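Local coordinates for structural PPIase-like protein L605 (Mimivirus, PDB 2OSE) that belongs to the cyclophilin family of proline isomerases, is associated with the virion, and may bind cyclosporin A and catalyse peptidyl-prolyl cis-trans isomerisation, at residues I33-D38 against N46-T51; E124-L129 against G175-L180; K80-L85 against D144-I149; E26-L31 against D181-M186. All coordinates share one frame; numbering follows the deposited sequence.

Contact 1. Residues I33-D38 against N46-T51; sequences IKLFRD and NFVQLT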
loop_
_atom_site.group_PDB
_atom_site.type_symbol
_atom_site.label_atom_id
_atom_site.label_comp_id
_atom_site.label_asym_id
_atom_site.label_seq_id
_atom_site.Cartn_x
_atom_site.Cartn_y
_atom_site.Cartn_z
ATOM N N ILE A 33 -4.994 -13.674 -26.297
ATOM C CA ILE A 33 -5.364 -12.286 -26.557
ATOM C C ILE A 33 -5.101 -11.955 -28.018
ATOM O O ILE A 33 -4.016 -12.231 -28.531
ATOM C CB ILE A 33 -4.525 -11.328 -25.649
ATOM C CG1 ILE A 33 -4.870 -11.523 -24.163
ATOM C CG2 ILE A 33 -4.753 -9.830 -26.023
ATOM C CD1 ILE A 33 -3.800 -10.978 -23.220
ATOM N N LYS A 34 -6.106 -11.391 -28.682
ATOM C CA LYS A 34 -5.936 -10.870 -30.028
ATOM C C LYS A 34 -5.766 -9.341 -29.987
ATOM O O LYS A 34 -6.598 -8.659 -29.424
ATOM C CB LYS A 34 -7.191 -11.188 -30.852
ATOM C CG LYS A 34 -7.075 -10.759 -32.317
ATOM C CD LYS A 34 -8.334 -11.222 -33.113
ATOM C CE LYS A 34 -9.423 -10.212 -33.271
ATOM N NZ LYS A 34 -10.184 -10.420 -34.575
ATOM N N LEU A 35 -4.708 -8.835 -30.612
ATOM C CA LEU A 35 -4.402 -7.414 -30.583
ATOM C C LEU A 35 -4.856 -6.723 -31.867
ATOM O O LEU A 35 -5.039 -7.368 -32.920
ATOM C CB LEU A 35 -2.902 -7.179 -30.336
ATOM C CG LEU A 35 -2.577 -7.669 -28.910
ATOM C CD1 LEU A 35 -1.714 -8.931 -29.000
ATOM C CD2 LEU A 35 -1.898 -6.645 -28.119
ATOM N N PHE A 36 -5.060 -5.414 -31.764
ATOM C CA PHE A 36 -5.571 -4.622 -32.886
ATOM C C PHE A 36 -4.450 -3.639 -33.201
ATOM O O PHE A 36 -4.398 -2.569 -32.624
ATOM C CB PHE A 36 -6.860 -3.864 -32.538
ATOM C CG PHE A 36 -7.903 -4.666 -31.742
ATOM C CD1 PHE A 36 -8.298 -5.953 -32.129
ATOM C CD2 PHE A 36 -8.511 -4.101 -30.633
ATOM C CE1 PHE A 36 -9.256 -6.651 -31.403
ATOM C CE2 PHE A 36 -9.470 -4.773 -29.913
ATOM C CZ PHE A 36 -9.842 -6.059 -30.284
ATOM N N ARG A 37 -3.519 -4.031 -34.064
ATOM C CA ARG A 37 -2.343 -3.205 -34.320
ATOM C C ARG A 37 -2.776 -1.835 -34.839
ATOM O O ARG A 37 -2.104 -0.858 -34.520
ATOM C CB ARG A 37 -1.379 -3.879 -35.297
ATOM C CG ARG A 37 0.011 -3.235 -35.358
ATOM C CD ARG A 37 0.796 -3.750 -36.573
ATOM N NE ARG A 37 2.197 -3.333 -36.521
ATOM C CZ ARG A 37 2.699 -2.281 -37.173
ATOM N NH1 ARG A 37 1.907 -1.536 -37.917
ATOM N NH2 ARG A 37 3.988 -1.962 -37.059
ATOM N N ASP A 38 -3.907 -1.769 -35.575
ATOM C CA ASP A 38 -4.486 -0.483 -36.080
ATOM C C ASP A 38 -5.043 0.468 -35.007
ATOM O O ASP A 38 -5.466 1.585 -35.307
ATOM C CB ASP A 38 -5.538 -0.666 -37.212
ATOM C CG ASP A 38 -6.815 -1.426 -36.786
ATOM O OD1 ASP A 38 -7.333 -1.312 -35.647
ATOM O OD2 ASP A 38 -7.361 -2.135 -37.664
ATOM N N ASN A 46 5.134 -3.024 -28.840
ATOM C CA ASN A 46 5.815 -3.175 -27.565
ATOM C C ASN A 46 5.190 -4.322 -26.763
ATOM O O ASN A 46 5.898 -5.145 -26.229
ATOM C CB ASN A 46 5.746 -1.866 -26.762
ATOM C CG ASN A 46 6.511 -1.936 -25.443
ATOM O OD1 ASN A 46 7.692 -2.322 -25.407
ATOM N ND2 ASN A 46 5.842 -1.539 -24.345
ATOM N N PHE A 47 3.862 -4.373 -26.706
ATOM C CA PHE A 47 3.180 -5.470 -26.007
ATOM C C PHE A 47 3.580 -6.824 -26.586
ATOM O O PHE A 47 4.029 -7.707 -25.852
ATOM C CB PHE A 47 1.659 -5.302 -26.038
ATOM C CG PHE A 47 0.930 -6.296 -25.153
ATOM C CD1 PHE A 47 0.656 -5.989 -23.816
ATOM C CD2 PHE A 47 0.522 -7.544 -25.656
ATOM C CE1 PHE A 47 0.005 -6.906 -22.978
ATOM C CE2 PHE A 47 -0.136 -8.477 -24.825
ATOM C CZ PHE A 47 -0.406 -8.152 -23.493
ATOM N N VAL A 48 3.429 -6.989 -27.902
ATOM C CA VAL A 48 3.802 -8.259 -28.540
ATOM C C VAL A 48 5.281 -8.645 -28.351
ATOM O O VAL A 48 5.586 -9.810 -28.078
ATOM C CB VAL A 48 3.389 -8.311 -30.059
ATOM C CG1 VAL A 48 3.811 -9.613 -30.688
ATOM C CG2 VAL A 48 1.907 -8.150 -30.239
ATOM N N GLN A 49 6.216 -7.691 -28.480
ATOM C CA GLN A 49 7.627 -8.084 -28.337
ATOM C C GLN A 49 8.004 -8.416 -26.916
ATOM O O GLN A 49 8.934 -9.179 -26.680
ATOM C CB GLN A 49 8.584 -7.033 -28.912
ATOM C CG GLN A 49 8.345 -6.719 -30.370
ATOM C CD GLN A 49 8.310 -7.954 -31.266
ATOM O OE1 GLN A 49 9.011 -8.944 -31.030
ATOM N NE2 GLN A 49 7.505 -7.885 -32.318
ATOM N N LEU A 50 7.284 -7.843 -25.955
ATOM C CA LEU A 50 7.528 -8.185 -24.545
ATOM C C LEU A 50 6.967 -9.558 -24.222
ATOM O O LEU A 50 7.424 -10.247 -23.323
ATOM C CB LEU A 50 6.893 -7.146 -23.639
ATOM C CG LEU A 50 7.702 -5.838 -23.543
ATOM C CD1 LEU A 50 6.966 -4.899 -22.619
ATOM C CD2 LEU A 50 9.087 -6.131 -22.994
ATOM N N THR A 51 5.939 -9.928 -24.961
ATOM C CA THR A 51 5.357 -11.231 -24.842
ATOM C C THR A 51 6.328 -12.274 -25.395
ATOM O O THR A 51 6.533 -13.322 -24.793
ATOM C CB THR A 51 4.035 -11.175 -25.587
ATOM O OG1 THR A 51 3.002 -10.862 -24.651
ATOM C CG2 THR A 51 3.779 -12.409 -26.311
#

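Contact 2. Residues E124-L129 against G175-L180; sequences ESKGLL and GGLDVL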
loop_
_atom_site.group_PDB
_atom_site.type_symbol
_atom_site.label_atom_id
_atom_site.label_comp_id
_atom_site.label_asym_id
_atom_site.label_seq_id
_atom_site.Cartn_x
_atom_site.Cartn_y
_atom_site.Cartn_z
ATOM N N GLU A 124 -15.833 -0.794 -22.998
ATOM C CA GLU A 124 -17.071 -1.093 -22.285
ATOM C C GLU A 124 -17.316 -2.569 -21.919
ATOM O O GLU A 124 -18.285 -2.888 -21.233
ATOM C CB GLU A 124 -18.239 -0.603 -23.139
ATOM C CG GLU A 124 -18.010 0.766 -23.754
ATOM C CD GLU A 124 -19.272 1.360 -24.342
ATOM O OE1 GLU A 124 -19.921 0.694 -25.184
ATOM O OE2 GLU A 124 -19.606 2.492 -23.930
ATOM N N SER A 125 -16.442 -3.457 -22.386
ATOM C CA SER A 125 -16.660 -4.886 -22.319
ATOM C C SER A 125 -15.607 -5.588 -21.500
ATOM O O SER A 125 -14.470 -5.100 -21.341
ATOM C CB SER A 125 -16.613 -5.500 -23.725
ATOM O OG SER A 125 -17.506 -4.844 -24.556
ATOM N N LYS A 126 -16.015 -6.757 -21.008
ATOM C CA LYS A 126 -15.146 -7.687 -20.281
ATOM C C LYS A 126 -14.031 -8.195 -21.183
ATOM O O LYS A 126 -14.239 -8.399 -22.382
ATOM C CB LYS A 126 -15.993 -8.885 -19.841
ATOM C CG LYS A 126 -15.274 -9.946 -19.019
ATOM C CD LYS A 126 -16.332 -10.960 -18.621
ATOM C CE LYS A 126 -15.890 -11.893 -17.542
ATOM N NZ LYS A 126 -17.135 -12.618 -17.116
ATOM N N GLY A 127 -12.861 -8.442 -20.599
ATOM C CA GLY A 127 -11.756 -9.036 -21.342
ATOM C C GLY A 127 -11.154 -8.169 -22.418
ATOM O O GLY A 127 -10.589 -8.690 -23.373
ATOM N N LEU A 128 -11.239 -6.847 -22.273
ATOM C CA LEU A 128 -10.495 -5.940 -23.148
ATOM C C LEU A 128 -9.156 -5.639 -22.568
ATOM O O LEU A 128 -9.060 -5.402 -21.347
ATOM C CB LEU A 128 -11.272 -4.636 -23.354
ATOM C CG LEU A 128 -12.609 -4.763 -24.073
ATOM C CD1 LEU A 128 -13.191 -3.377 -24.226
ATOM C CD2 LEU A 128 -12.417 -5.377 -25.470
ATOM N N LEU A 129 -8.125 -5.673 -23.423
ATOM C CA LEU A 129 -6.754 -5.316 -23.085
ATOM C C LEU A 129 -6.493 -3.850 -23.452
ATOM O O LEU A 129 -6.846 -3.427 -24.560
ATOM C CB LEU A 129 -5.747 -6.161 -23.901
ATOM C CG LEU A 129 -4.259 -5.777 -23.777
ATOM C CD1 LEU A 129 -3.736 -6.169 -22.391
ATOM C CD2 LEU A 129 -3.419 -6.409 -24.894
ATOM N N GLY A 175 -9.800 -16.262 -25.454
ATOM C CA GLY A 175 -9.752 -17.531 -24.750
ATOM C C GLY A 175 -9.287 -17.258 -23.329
ATOM O O GLY A 175 -8.337 -16.494 -23.135
ATOM N N GLY A 176 -9.970 -17.832 -22.327
ATOM C CA GLY A 176 -9.562 -17.611 -20.928
ATOM C C GLY A 176 -10.340 -16.566 -20.150
ATOM O O GLY A 176 -9.903 -16.138 -19.097
ATOM N N LEU A 177 -11.502 -16.149 -20.643
ATOM C CA LEU A 177 -12.400 -15.323 -19.848
ATOM C C LEU A 177 -12.785 -16.009 -18.546
ATOM O O LEU A 177 -12.995 -15.328 -17.527
ATOM C CB LEU A 177 -13.686 -14.968 -20.612
ATOM C CG LEU A 177 -13.507 -14.131 -21.881
ATOM C CD1 LEU A 177 -14.856 -13.961 -22.501
ATOM C CD2 LEU A 177 -12.953 -12.775 -21.452
ATOM N N ASP A 178 -12.910 -17.333 -18.575
ATOM C CA ASP A 178 -13.124 -18.117 -17.337
ATOM C C ASP A 178 -11.991 -18.012 -16.328
ATOM O O ASP A 178 -12.190 -18.270 -15.140
ATOM C CB ASP A 178 -13.451 -19.611 -17.605
ATOM C CG ASP A 178 -12.626 -20.237 -18.760
ATOM O OD1 ASP A 178 -11.775 -19.567 -19.368
ATOM O OD2 ASP A 178 -12.878 -21.425 -19.090
ATOM N N VAL A 179 -10.799 -17.661 -16.809
ATOM C CA VAL A 179 -9.625 -17.450 -15.934
ATOM C C VAL A 179 -9.779 -16.090 -15.257
ATOM O O VAL A 179 -9.544 -15.937 -14.047
ATOM C CB VAL A 179 -8.309 -17.556 -16.745
ATOM C CG1 VAL A 179 -7.085 -17.344 -15.838
ATOM C CG2 VAL A 179 -8.265 -18.902 -17.418
ATOM N N LEU A 180 -10.213 -15.104 -16.027
ATOM C CA LEU A 180 -10.607 -13.812 -15.465
ATOM C C LEU A 180 -11.677 -13.945 -14.380
ATOM O O LEU A 180 -11.600 -13.278 -13.374
ATOM C CB LEU A 180 -11.079 -12.827 -16.548
ATOM C CG LEU A 180 -10.054 -12.443 -17.631
ATOM C CD1 LEU A 180 -10.655 -11.374 -18.548
ATOM C CD2 LEU A 180 -8.699 -11.964 -17.065
#

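Contact 3. Residues K80-L85 against D144-I149; sequences KFHNVL and DSTFMI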
loop_
_atom_site.group_PDB
_atom_site.type_symbol
_atom_site.label_atom_id
_atom_site.label_comp_id
_atom_site.label_asym_id
_atom_site.label_seq_id
_atom_site.Cartn_x
_atom_site.Cartn_y
_atom_site.Cartn_z
ATOM N N LYS A 80 4.117 -9.353 -11.805
ATOM C CA LYS A 80 2.975 -9.461 -10.899
ATOM C C LYS A 80 1.826 -8.592 -11.396
ATOM O O LYS A 80 2.043 -7.589 -12.083
ATOM C CB LYS A 80 3.352 -9.031 -9.473
ATOM C CG LYS A 80 4.572 -9.781 -8.896
ATOM C CD LYS A 80 4.809 -9.422 -7.419
ATOM C CE LYS A 80 6.027 -10.203 -6.859
ATOM N NZ LYS A 80 6.405 -9.631 -5.510
ATOM N N PHE A 81 0.603 -8.984 -11.053
ATOM C CA PHE A 81 -0.539 -8.118 -11.260
ATOM C C PHE A 81 -0.577 -7.211 -10.050
ATOM O O PHE A 81 -0.882 -7.668 -8.947
ATOM C CB PHE A 81 -1.828 -8.926 -11.478
ATOM C CG PHE A 81 -1.877 -9.571 -12.839
ATOM C CD1 PHE A 81 -2.361 -8.853 -13.947
ATOM C CD2 PHE A 81 -1.358 -10.834 -13.035
ATOM C CE1 PHE A 81 -2.348 -9.425 -15.233
ATOM C CE2 PHE A 81 -1.357 -11.427 -14.308
ATOM C CZ PHE A 81 -1.858 -10.717 -15.405
ATOM N N HIS A 82 -0.232 -5.943 -10.268
ATOM C CA HIS A 82 0.109 -5.010 -9.165
ATOM C C HIS A 82 -1.036 -4.134 -8.673
ATOM O O HIS A 82 -0.985 -3.601 -7.547
ATOM C CB HIS A 82 1.370 -4.180 -9.493
ATOM C CG HIS A 82 1.264 -3.307 -10.716
ATOM N ND1 HIS A 82 0.409 -2.229 -10.799
ATOM C CD2 HIS A 82 1.971 -3.307 -11.872
ATOM C CE1 HIS A 82 0.578 -1.614 -11.953
ATOM N NE2 HIS A 82 1.517 -2.251 -12.628
ATOM N N ASN A 83 -2.065 -3.979 -9.503
ATOM C CA ASN A 83 -3.246 -3.218 -9.154
ATOM C C ASN A 83 -4.369 -4.105 -9.640
ATOM O O ASN A 83 -4.363 -4.520 -10.831
ATOM C CB ASN A 83 -3.319 -1.873 -9.916
ATOM C CG ASN A 83 -2.524 -0.745 -9.257
ATOM O OD1 ASN A 83 -3.111 0.214 -8.759
ATOM N ND2 ASN A 83 -1.195 -0.842 -9.268
ATOM N N VAL A 84 -5.289 -4.436 -8.731
ATOM C CA VAL A 84 -6.398 -5.349 -9.009
ATOM C C VAL A 84 -7.619 -4.790 -8.322
ATOM O O VAL A 84 -7.525 -4.254 -7.190
ATOM C CB VAL A 84 -6.134 -6.826 -8.599
ATOM C CG1 VAL A 84 -4.888 -7.394 -9.308
ATOM C CG2 VAL A 84 -6.040 -7.001 -7.055
ATOM N N LEU A 85 -8.753 -4.853 -9.016
ATOM C CA LEU A 85 -9.980 -4.268 -8.509
ATOM C C LEU A 85 -11.155 -5.149 -8.897
ATOM O O LEU A 85 -11.495 -5.246 -10.093
ATOM C CB LEU A 85 -10.156 -2.825 -9.028
ATOM C CG LEU A 85 -11.376 -2.083 -8.466
ATOM C CD1 LEU A 85 -11.257 -1.963 -6.932
ATOM C CD2 LEU A 85 -11.643 -0.711 -9.150
ATOM N N ASP A 144 3.831 2.707 -21.779
ATOM C CA ASP A 144 4.917 1.771 -21.622
ATOM C C ASP A 144 4.347 0.324 -21.632
ATOM O O ASP A 144 3.283 0.063 -22.230
ATOM C CB ASP A 144 5.799 2.138 -20.381
ATOM C CG ASP A 144 5.009 2.241 -19.066
ATOM O OD1 ASP A 144 3.885 1.657 -18.968
ATOM O OD2 ASP A 144 5.527 2.907 -18.106
ATOM N N SER A 145 5.065 -0.586 -20.990
ATOM C CA SER A 145 4.666 -1.986 -20.824
ATOM C C SER A 145 3.436 -2.232 -19.921
ATOM O O SER A 145 2.923 -3.364 -19.879
ATOM C CB SER A 145 5.860 -2.753 -20.261
ATOM O OG SER A 145 6.291 -2.169 -19.030
ATOM N N THR A 146 3.011 -1.202 -19.179
ATOM C CA THR A 146 1.869 -1.258 -18.259
ATOM C C THR A 146 0.522 -1.442 -18.968
ATOM O O THR A 146 0.128 -0.640 -19.807
ATOM C CB THR A 146 1.767 0.021 -17.365
ATOM O OG1 THR A 146 3.064 0.309 -16.808
ATOM C CG2 THR A 146 0.743 -0.205 -16.211
ATOM N N PHE A 147 -0.184 -2.510 -18.612
ATOM C CA PHE A 147 -1.380 -2.866 -19.348
ATOM C C PHE A 147 -2.491 -3.289 -18.390
ATOM O O PHE A 147 -2.230 -3.745 -17.290
ATOM C CB PHE A 147 -1.055 -3.972 -20.390
ATOM C CG PHE A 147 -0.840 -5.349 -19.783
ATOM C CD1 PHE A 147 -1.933 -6.154 -19.458
ATOM C CD2 PHE A 147 0.434 -5.829 -19.546
ATOM C CE1 PHE A 147 -1.750 -7.404 -18.925
ATOM C CE2 PHE A 147 0.641 -7.099 -19.003
ATOM C CZ PHE A 147 -0.452 -7.874 -18.699
ATOM N N MET A 148 -3.729 -3.153 -18.838
ATOM C CA MET A 148 -4.892 -3.448 -18.050
ATOM C C MET A 148 -5.780 -4.439 -18.809
ATOM O O MET A 148 -5.911 -4.340 -20.019
ATOM C CB MET A 148 -5.667 -2.146 -17.873
ATOM C CG MET A 148 -6.933 -2.265 -17.030
ATOM S SD MET A 148 -7.906 -0.754 -16.961
ATOM C CE MET A 148 -6.869 0.208 -15.808
ATOM N N ILE A 149 -6.419 -5.353 -18.069
ATOM C CA ILE A 149 -7.497 -6.201 -18.620
ATOM C C ILE A 149 -8.737 -6.030 -17.777
ATOM O O ILE A 149 -8.687 -6.127 -16.521
ATOM C CB ILE A 149 -7.059 -7.721 -18.689
ATOM C CG1 ILE A 149 -5.791 -7.879 -19.539
ATOM C CG2 ILE A 149 -8.200 -8.604 -19.206
ATOM C CD1 ILE A 149 -5.262 -9.297 -19.594
#

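Contact 4. Residues E26-L31 against D181-M186; sequences EIIGRL and DKINSM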
loop_
_atom_site.group_PDB
_atom_site.type_symbol
_atom_site.label_atom_id
_atom_site.label_comp_id
_atom_site.label_asym_id
_atom_site.label_seq_id
_atom_site.Cartn_x
_atom_site.Cartn_y
_atom_site.Cartn_z
ATOM N N GLU A 26 1.584 -22.272 -9.066
ATOM C CA GLU A 26 0.697 -23.113 -9.869
ATOM C C GLU A 26 0.012 -22.255 -10.964
ATOM O O GLU A 26 -0.518 -21.181 -10.678
ATOM C CB GLU A 26 -0.380 -23.748 -8.968
ATOM C CG GLU A 26 -1.749 -23.023 -9.050
ATOM C CD GLU A 26 -2.600 -23.051 -7.785
ATOM O OE1 GLU A 26 -2.356 -22.224 -6.847
ATOM O OE2 GLU A 26 -3.562 -23.879 -7.766
ATOM N N ILE A 27 0.015 -22.754 -12.197
ATOM C CA ILE A 27 -0.774 -22.151 -13.288
ATOM C C ILE A 27 -2.270 -22.343 -13.031
ATOM O O ILE A 27 -2.764 -23.471 -12.927
ATOM C CB ILE A 27 -0.417 -22.766 -14.664
ATOM C CG1 ILE A 27 1.082 -22.636 -14.921
ATOM C CG2 ILE A 27 -1.279 -22.139 -15.784
ATOM C CD1 ILE A 27 1.575 -23.407 -16.081
ATOM N N ILE A 28 -2.985 -21.234 -12.918
ATOM C CA ILE A 28 -4.446 -21.310 -12.791
ATOM C C ILE A 28 -5.252 -21.205 -14.128
ATOM O O ILE A 28 -6.432 -21.484 -14.163
ATOM C CB ILE A 28 -4.970 -20.339 -11.748
ATOM C CG1 ILE A 28 -4.771 -18.902 -12.179
ATOM C CG2 ILE A 28 -4.306 -20.609 -10.369
ATOM C CD1 ILE A 28 -5.269 -17.908 -11.141
ATOM N N GLY A 29 -4.595 -20.844 -15.220
ATOM C CA GLY A 29 -5.277 -20.761 -16.495
ATOM C C GLY A 29 -4.440 -19.970 -17.462
ATOM O O GLY A 29 -3.413 -19.416 -17.070
ATOM N N ARG A 30 -4.855 -19.962 -18.724
ATOM C CA ARG A 30 -4.145 -19.216 -19.778
ATOM C C ARG A 30 -5.056 -18.195 -20.475
ATOM O O ARG A 30 -6.174 -18.518 -20.854
ATOM C CB ARG A 30 -3.551 -20.195 -20.812
ATOM C CG ARG A 30 -2.855 -19.567 -22.011
ATOM C CD ARG A 30 -2.044 -20.598 -22.767
ATOM N NE ARG A 30 -0.796 -20.907 -22.051
ATOM C CZ ARG A 30 0.326 -21.355 -22.630
ATOM N NH1 ARG A 30 0.386 -21.568 -23.940
ATOM N NH2 ARG A 30 1.403 -21.602 -21.901
ATOM N N LEU A 31 -4.566 -16.963 -20.640
ATOM C CA LEU A 31 -5.271 -15.961 -21.445
ATOM C C LEU A 31 -4.733 -15.986 -22.858
ATOM O O LEU A 31 -3.541 -16.137 -23.051
ATOM C CB LEU A 31 -5.079 -14.562 -20.843
ATOM C CG LEU A 31 -5.511 -14.350 -19.387
ATOM C CD1 LEU A 31 -5.189 -12.865 -19.011
ATOM C CD2 LEU A 31 -6.988 -14.671 -19.151
ATOM N N ASP A 181 -12.684 -14.780 -14.602
ATOM C CA ASP A 181 -13.684 -15.070 -13.576
ATOM C C ASP A 181 -13.083 -15.636 -12.267
ATOM O O ASP A 181 -13.484 -15.232 -11.197
ATOM C CB ASP A 181 -14.742 -16.046 -14.099
ATOM C CG ASP A 181 -15.548 -15.493 -15.260
ATOM O OD1 ASP A 181 -15.736 -14.261 -15.370
ATOM O OD2 ASP A 181 -15.985 -16.314 -16.094
ATOM N N LYS A 182 -12.165 -16.583 -12.373
ATOM C CA LYS A 182 -11.473 -17.167 -11.215
ATOM C C LYS A 182 -10.733 -16.077 -10.410
ATOM O O LYS A 182 -10.848 -16.012 -9.183
ATOM C CB LYS A 182 -10.494 -18.243 -11.668
ATOM C CG LYS A 182 -11.172 -19.566 -12.123
ATOM C CD LYS A 182 -10.128 -20.620 -12.515
ATOM C CE LYS A 182 -10.859 -21.906 -12.942
ATOM N NZ LYS A 182 -9.857 -22.998 -13.269
ATOM N N ILE A 183 -9.963 -15.247 -11.124
ATOM C CA ILE A 183 -9.270 -14.096 -10.522
ATOM C C ILE A 183 -10.253 -13.196 -9.773
ATOM O O ILE A 183 -10.057 -12.897 -8.584
ATOM C CB ILE A 183 -8.466 -13.276 -11.592
ATOM C CG1 ILE A 183 -7.298 -14.120 -12.140
ATOM C CG2 ILE A 183 -7.939 -11.976 -10.970
ATOM C CD1 ILE A 183 -6.701 -13.580 -13.480
ATOM N N ASN A 184 -11.311 -12.784 -10.473
ATOM C CA ASN A 184 -12.336 -11.922 -9.903
ATOM C C ASN A 184 -13.009 -12.485 -8.654
ATOM O O ASN A 184 -13.268 -11.730 -7.677
ATOM C CB ASN A 184 -13.404 -11.571 -10.945
ATOM C CG ASN A 184 -14.162 -10.370 -10.564
ATOM O OD1 ASN A 184 -13.574 -9.338 -10.262
ATOM N ND2 ASN A 184 -15.504 -10.476 -10.543
ATOM N N SER A 185 -13.338 -13.776 -8.692
ATOM C CA SER A 185 -13.867 -14.420 -7.479
ATOM C C SER A 185 -12.879 -14.327 -6.318
ATOM O O SER A 185 -13.272 -14.032 -5.213
ATOM C CB SER A 185 -14.215 -15.872 -7.729
ATOM O OG SER A 185 -15.398 -15.897 -8.516
ATOM N N MET A 186 -11.605 -14.602 -6.570
ATOM C CA MET A 186 -10.616 -14.610 -5.499
ATOM C C MET A 186 -10.290 -13.239 -4.929
ATOM O O MET A 186 -9.685 -13.158 -3.854
ATOM C CB MET A 186 -9.349 -15.292 -5.950
ATOM C CG MET A 186 -9.566 -16.750 -6.196
ATOM S SD MET A 186 -8.023 -17.523 -6.556
ATOM C CE MET A 186 -7.999 -17.340 -8.315
HETATM O O HOH W 1 -8.242 -22.534 -15.640
#

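Contact 1. Residues I33-D38 against N46-T51
Phe-47 sends its ring from helix 41-52 to strand 26-35 with CG opposite its own backbone N (chi1 -171°), and Leu-35 answers from the strand with CG lying beside its backbone N and opposite the carbonyl carbon (chi1 -66°). The two side chains cross at about a right angle. The CD2 methyl of Leu-35 approaches the ring obliquely and comes within 3.6 Å of Phe-47 CD2, while its other branch, CD1, lies 3.9 Å from Val-48 CG2. Leu-35 thus divides its two methyls between consecutive helix residues, sliding past Val-48 in the opposite direction. Farther along the ring, Ile-33 CD1 makes a looser touch, 4.4 Å from Phe-47 CZ. The segment axes run roughly antiparallel, at 140°, and approach to 10.8 Å, a separation bridged by side chains alone. Here helix 41-52 packs over one end of the cyclophilin beta-barrel: Leu-129 of strand 128-135 touches Ile-33, Leu-35 and Phe-47, and the ring of Phe-47 also meets Phe-147 edge-to-face. At the far end of the segment Arg-37 returns to the same helix through a salt bridge with Glu-45. All four touching residues are buried, and the atoms that meet are all carbon. Between these four side chains cohesion therefore rests on dispersion and the exclusion of water; the directional tie to the helix is the salt bridge at Arg-37.

Contact 2. Residues E124-L129 against G175-L180
Gly-127 lies against Leu-177 and Leu-180 where helix 177-186, one of the two helices that close the ends of the cyclophilin barrel, settles over the start of strand 128-135. The tight part is a backbone carbon met by two leucine methyls: Gly-127 CA is 3.8 Å from Leu-180 CD1 and 3.9 Å from Leu-177 CD2. With no side chain in between, the helix can come so near that the CA atoms of Gly-127 and Leu-177 are 6.5 Å apart. Both leucines set CG beside the backbone N (chi1 about -60°), which sends one branch of each to the glycine. Backbone bonds from Gly-127 to Thr-150 and Val-173 hold it between neighbouring strands, and Leu-180 continues inward onto Ile-149. The outer side is looser and partly exposed. There the extended chain of Lys-126 passes along Leu-177, CG lying 4.4 Å from Leu-177 CD2, before its NZ forms a salt bridge with Asp-181, one helical turn beyond Leu-177. Gly-176 takes the N-cap position of the helix, and its O accepts from two backbone donors, Val-179 N at 2.9 Å and Leu-180 N at 3.3 Å.

Contact 3. Residues K80-L85 against D144-I149
Asp-144 OD1 is gripped twice by Thr-146, the residue whose methyl touches His-82 across the contact. Thr-146 OG1 donates at 2.7 Å to the syn side of Asp-144 OD1, 33° out of the carboxylate plane; Thr-146 N, at 3.0 Å from the same oxygen, comes from the same face and completes an Asx turn leading into strand 147-150 of the cyclophilin barrel. Arg-193 of the second subunit adds a salt bridge to this OD1, so the turn takes part in the trimer interface. The torsion that points OG1 at the aspartate (chi1 -48°) leaves CG2 anti to the backbone N, at the edge of the His-82 ring, near its plane, 4.2 Å from His-82 NE2. This nitrogen is buried and has no polar partner in the model. Asn-83 ND2 lies 2.6 Å from His-82 ND1, shorter than such a bond normally allows, so its detail is doubtful. Gly-192 of the second subunit packs on both residues. In cyclophilins the stretch equivalent to 80-85 borders the substrate groove, and it probably does so here. Deeper in the core the planes of the Phe-81 and Phe-147 rings stand nearly perpendicular, Phe-81 CE1 4.2 Å from Phe-147 CZ.

Contact 4. Residues E26-L31 against D181-M186
Ile-28 and Met-186 make the apolar half of the contact, reaching toward each other tip to tip with Ile-28 CD1 4.0 Å from Met-186 CE. The isoleucine points there because CG1 sits between its backbone N and carbonyl carbon (chi1 67°), while a bend at chi3 (-90°) swings the methionine methyl round to it. Ile-28 CD1 also touches Ile-183 CG1 at 4.4 Å, one turn earlier on the helix. The polar half runs through water. Ile-28 O and Lys-182 NZ are 3.8 Å apart, and a single water spans them: it donates to Ile-28 O at 2.6 Å and accepts from Lys-182 NZ at 2.9 Å. Extended beyond CG, the lysine chain brings the ammonium group to the partly exposed side, where Glu-137 of the third subunit offers only a long, weak ion pair. The segment axes make an angle of 127° and approach to 9.8 Å. Helix 177-186 thus lies across the barrel end beside strand 26-35, with Phe-198 of strand 198-205 packing against Ile-28, Ile-183 and Met-186, and Leu-23 of strand 16-23 adding to the same apolar patch.

How the contacts relate
Contacts 1 and 4 both use strand 26-35, yet their centres lie about 21 Å apart, because each seats a different one of the two helices that cap the barrel. Contacts 2 and 4 share helix 177-186, with centres about 11 Å apart, and meet where Val-179 CG2 lies 3.6 Å from Gly-29 CA. Inside the barrel Leu-129, on the strand segment of contact 2 though not in its interface, reaches contacts 1 and 3: its CD2 is 3.8 Å from Phe-47 CZ and its CD1 packs on Phe-147. Ile-149 CD1 meets Leu-31 CD1 at 3.6 Å, joining contacts 3 and 4. Of the four, contact 3 probably lies nearest the family's substrate groove.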